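Local coordinates for STBB protein (Escherichia coli, PDB 2JD3) that probably binds the plasmid's centromere-like parC DNA as a ribbon-helix-helix dimer, so that ParM actin-like filaments can segregate the plasmid, at residues A[53-57]-A[77-82]. Numbering follows the deposited sequence.
Sequences LDPRL and LLSQTT
How one aspartate can cap a helix and also reach the helix packed against it is illustrated in ParR. L53 ends helix 33-53; D54 leaves helical geometry (phi/psi -178/125), and after P55 the chain turns into helix 56-64, L57 N bonding D54 O (3.1 Å). With chi1 t, the D54 carboxylate caps this helix, R56 N donating to OD2 (2.9 Å), and R56 NH1 salt-bridges OD1 (2.8 Å). L57 has chi1 -102°, between wells; its CA-to-CB bond points sideways, but its end nears 77-82. Segment 77-82, in helix 71-82, comes closest at D54 and T81 (CA atoms 6.8 Å apart). L77 CB lies 4.1 Å from L57 CD2, and its side chain also rests on L60, L61 and I64. L78 follows, its CD2 4.0 Å from L57 CD1 and 4.1 Å from L53 CD2; A71 of the second subunit packs on L78, F69 of that subunit on L53. Q80 takes part through its backbone O, 4.3 Å from R56 NH2. T81 CG2 sits 3.4 Å from L57 CG, while its OG1 gives a weak hydrogen bond to D54 OD2 (3.1 Å) and lies over one face of the R56 guanidinium. T82 OG1 approaches L53 O at 4.1 Å. An apolar leucine layer edged by a capping aspartate thus joins the open end of a helical hairpin, helices 56-64 and 71-82, that follows the ribbon-helix-helix unit of ParR.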
ATOM      1  N   LEU A  53      -3.054   7.360  -5.920  1.00 38.42           N
ATOM      2  CA  LEU A  53      -1.930   8.277  -5.957  1.00 38.74           C
ATOM      3  C   LEU A  53      -1.321   8.219  -7.351  1.00 40.07           C
ATOM      4  O   LEU A  53      -0.862   9.221  -7.894  1.00 40.67           O
ATOM      5  CB  LEU A  53      -0.901   7.850  -4.920  1.00 38.55           C
ATOM      6  CG  LEU A  53      -0.614   8.815  -3.777  1.00 39.69           C
ATOM      7  CD1 LEU A  53      -1.890   9.502  -3.326  1.00 39.64           C
ATOM      8  CD2 LEU A  53       0.031   8.037  -2.640  1.00 38.70           C
ATOM      9  N   ASP A  54      -1.318   7.016  -7.908  1.00 41.36           N
ATOM     10  CA  ASP A  54      -0.794   6.740  -9.237  1.00 42.20           C
ATOM     11  C   ASP A  54      -1.054   5.264  -9.451  1.00 42.36           C
ATOM     12  O   ASP A  54      -0.639   4.434  -8.650  1.00 42.81           O
ATOM     13  CB  ASP A  54       0.707   6.996  -9.307  1.00 44.24           C
ATOM     14  CG  ASP A  54       1.248   6.872 -10.723  1.00 46.21           C
ATOM     15  OD1 ASP A  54       1.366   7.906 -11.415  1.00 44.98           O
ATOM     16  OD2 ASP A  54       1.541   5.736 -11.147  1.00 46.96           O
ATOM     17  N   PRO A  55      -1.745   4.913 -10.536  1.00 42.56           N
ATOM     18  CA  PRO A  55      -2.031   3.499 -10.793  1.00 41.05           C
ATOM     19  C   PRO A  55      -0.814   2.577 -10.898  1.00 40.23           C
ATOM     20  O   PRO A  55      -0.912   1.402 -10.564  1.00 41.67           O
ATOM     21  CB  PRO A  55      -2.860   3.544 -12.072  1.00 40.50           C
ATOM     22  CG  PRO A  55      -2.348   4.798 -12.762  1.00 41.31           C
ATOM     23  CD  PRO A  55      -2.256   5.767 -11.621  1.00 41.64           C
ATOM     24  N   ARG A  56       0.332   3.093 -11.335  1.00 38.88           N
ATOM     25  CA  ARG A  56       1.520   2.246 -11.454  1.00 38.97           C
ATOM     26  C   ARG A  56       2.059   1.766 -10.105  1.00 41.02           C
ATOM     27  O   ARG A  56       2.674   0.692 -10.032  1.00 41.88           O
ATOM     28  CB  ARG A  56       2.664   2.976 -12.168  1.00 37.87           C
ATOM     29  CG  ARG A  56       2.388   3.445 -13.560  1.00 35.51           C
ATOM     30  CD  ARG A  56       2.547   4.946 -13.591  1.00 37.68           C
ATOM     31  NE  ARG A  56       3.863   5.394 -14.030  1.00 37.78           N
ATOM     32  CZ  ARG A  56       4.357   6.598 -13.765  1.00 39.54           C
ATOM     33  NH1 ARG A  56       3.651   7.470 -13.053  1.00 38.68           N
ATOM     34  NH2 ARG A  56       5.552   6.939 -14.225  1.00 42.32           N
ATOM     35  N   LEU A  57       1.850   2.569  -9.055  1.00 40.95           N
ATOM     36  CA  LEU A  57       2.346   2.256  -7.715  1.00 40.08           C
ATOM     37  C   LEU A  57       2.050   0.865  -7.174  1.00 40.95           C
ATOM     38  O   LEU A  57       2.970   0.154  -6.784  1.00 41.21           O
ATOM     39  CB  LEU A  57       1.860   3.288  -6.700  1.00 40.16           C
ATOM     40  CG  LEU A  57       2.855   4.358  -6.249  1.00 39.82           C
ATOM     41  CD1 LEU A  57       2.233   5.150  -5.125  1.00 38.08           C
ATOM     42  CD2 LEU A  57       4.158   3.725  -5.777  1.00 38.07           C
ATOM     43  N   LEU A  77       9.870   4.495  -4.989  1.00 41.21           N
ATOM     44  CA  LEU A  77       8.849   4.260  -6.000  1.00 41.06           C
ATOM     45  C   LEU A  77       7.840   5.409  -5.953  1.00 43.28           C
ATOM     46  O   LEU A  77       7.317   5.850  -6.974  1.00 43.06           O
ATOM     47  CB  LEU A  77       8.151   2.934  -5.723  1.00 38.54           C
ATOM     48  CG  LEU A  77       8.707   1.686  -6.407  1.00 37.69           C
ATOM     49  CD1 LEU A  77      10.180   1.826  -6.695  1.00 36.87           C
ATOM     50  CD2 LEU A  77       8.447   0.493  -5.526  1.00 37.08           C
ATOM     51  N   LEU A  78       7.587   5.899  -4.748  1.00 44.61           N
ATOM     52  CA  LEU A  78       6.651   6.988  -4.540  1.00 44.96           C
ATOM     53  C   LEU A  78       7.052   8.263  -5.272  1.00 46.63           C
ATOM     54  O   LEU A  78       6.217   8.941  -5.875  1.00 45.84           O
ATOM     55  CB  LEU A  78       6.556   7.282  -3.052  1.00 44.06           C
ATOM     56  CG  LEU A  78       5.193   7.074  -2.426  1.00 46.33           C
ATOM     57  CD1 LEU A  78       5.305   7.388  -0.953  1.00 48.12           C
ATOM     58  CD2 LEU A  78       4.154   7.960  -3.100  1.00 46.56           C
ATOM     59  N   SER A  79       8.335   8.603  -5.201  1.00 48.19           N
ATOM     60  CA  SER A  79       8.805   9.823  -5.840  1.00 49.55           C
ATOM     61  C   SER A  79       8.963   9.644  -7.339  1.00 50.10           C
ATOM     62  O   SER A  79       8.646  10.549  -8.113  1.00 50.15           O
ATOM     63  CB  SER A  79      10.124  10.274  -5.217  1.00 47.20           C
ATOM     64  OG  SER A  79      11.086   9.261  -5.342  1.00 48.33           O
ATOM     65  N   GLN A  80       9.448   8.475  -7.747  1.00 50.16           N
ATOM     66  CA  GLN A  80       9.631   8.192  -9.165  1.00 49.96           C
ATOM     67  C   GLN A  80       8.282   8.130  -9.848  1.00 48.90           C
ATOM     68  O   GLN A  80       8.188   8.164 -11.060  1.00 50.95           O
ATOM     69  CB  GLN A  80      10.339   6.849  -9.356  1.00 50.37           C
ATOM     70  CG  GLN A  80      11.833   6.890  -9.118  1.00 54.81           C
ATOM     71  CD  GLN A  80      12.557   7.736 -10.149  1.00 58.82           C
ATOM     72  OE1 GLN A  80      13.760   7.975 -10.038  1.00 61.88           O
ATOM     73  NE2 GLN A  80      11.827   8.191 -11.168  1.00 59.89           N
ATOM     74  N   THR A  81       7.230   8.086  -9.055  1.00 48.56           N
ATOM     75  CA  THR A  81       5.900   7.934  -9.593  1.00 46.83           C
ATOM     76  C   THR A  81       4.928   9.054  -9.226  1.00 47.28           C
ATOM     77  O   THR A  81       3.823   9.119  -9.748  1.00 48.52           O
ATOM     78  CB  THR A  81       5.354   6.601  -9.087  1.00 45.66           C
ATOM     79  OG1 THR A  81       4.467   6.044 -10.052  1.00 50.47           O
ATOM     80  CG2 THR A  81       4.625   6.794  -7.777  1.00 43.00           C
ATOM     81  N   THR A  82       5.343   9.939  -8.334  1.00 47.95           N
ATOM     82  CA  THR A  82       4.482  11.015  -7.867  1.00 46.88           C
ATOM     83  C   THR A  82       5.144  12.377  -7.964  1.00 48.26           C
ATOM     84  O   THR A  82       4.477  13.393  -8.155  1.00 47.40           O
ATOM     85  CB  THR A  82       4.087  10.749  -6.404  1.00 45.82           C
ATOM     86  OG1 THR A  82       2.825  10.080  -6.373  1.00 45.90           O
ATOM     87  CG2 THR A  82       4.015  12.029  -5.615  1.00 48.52           C
TER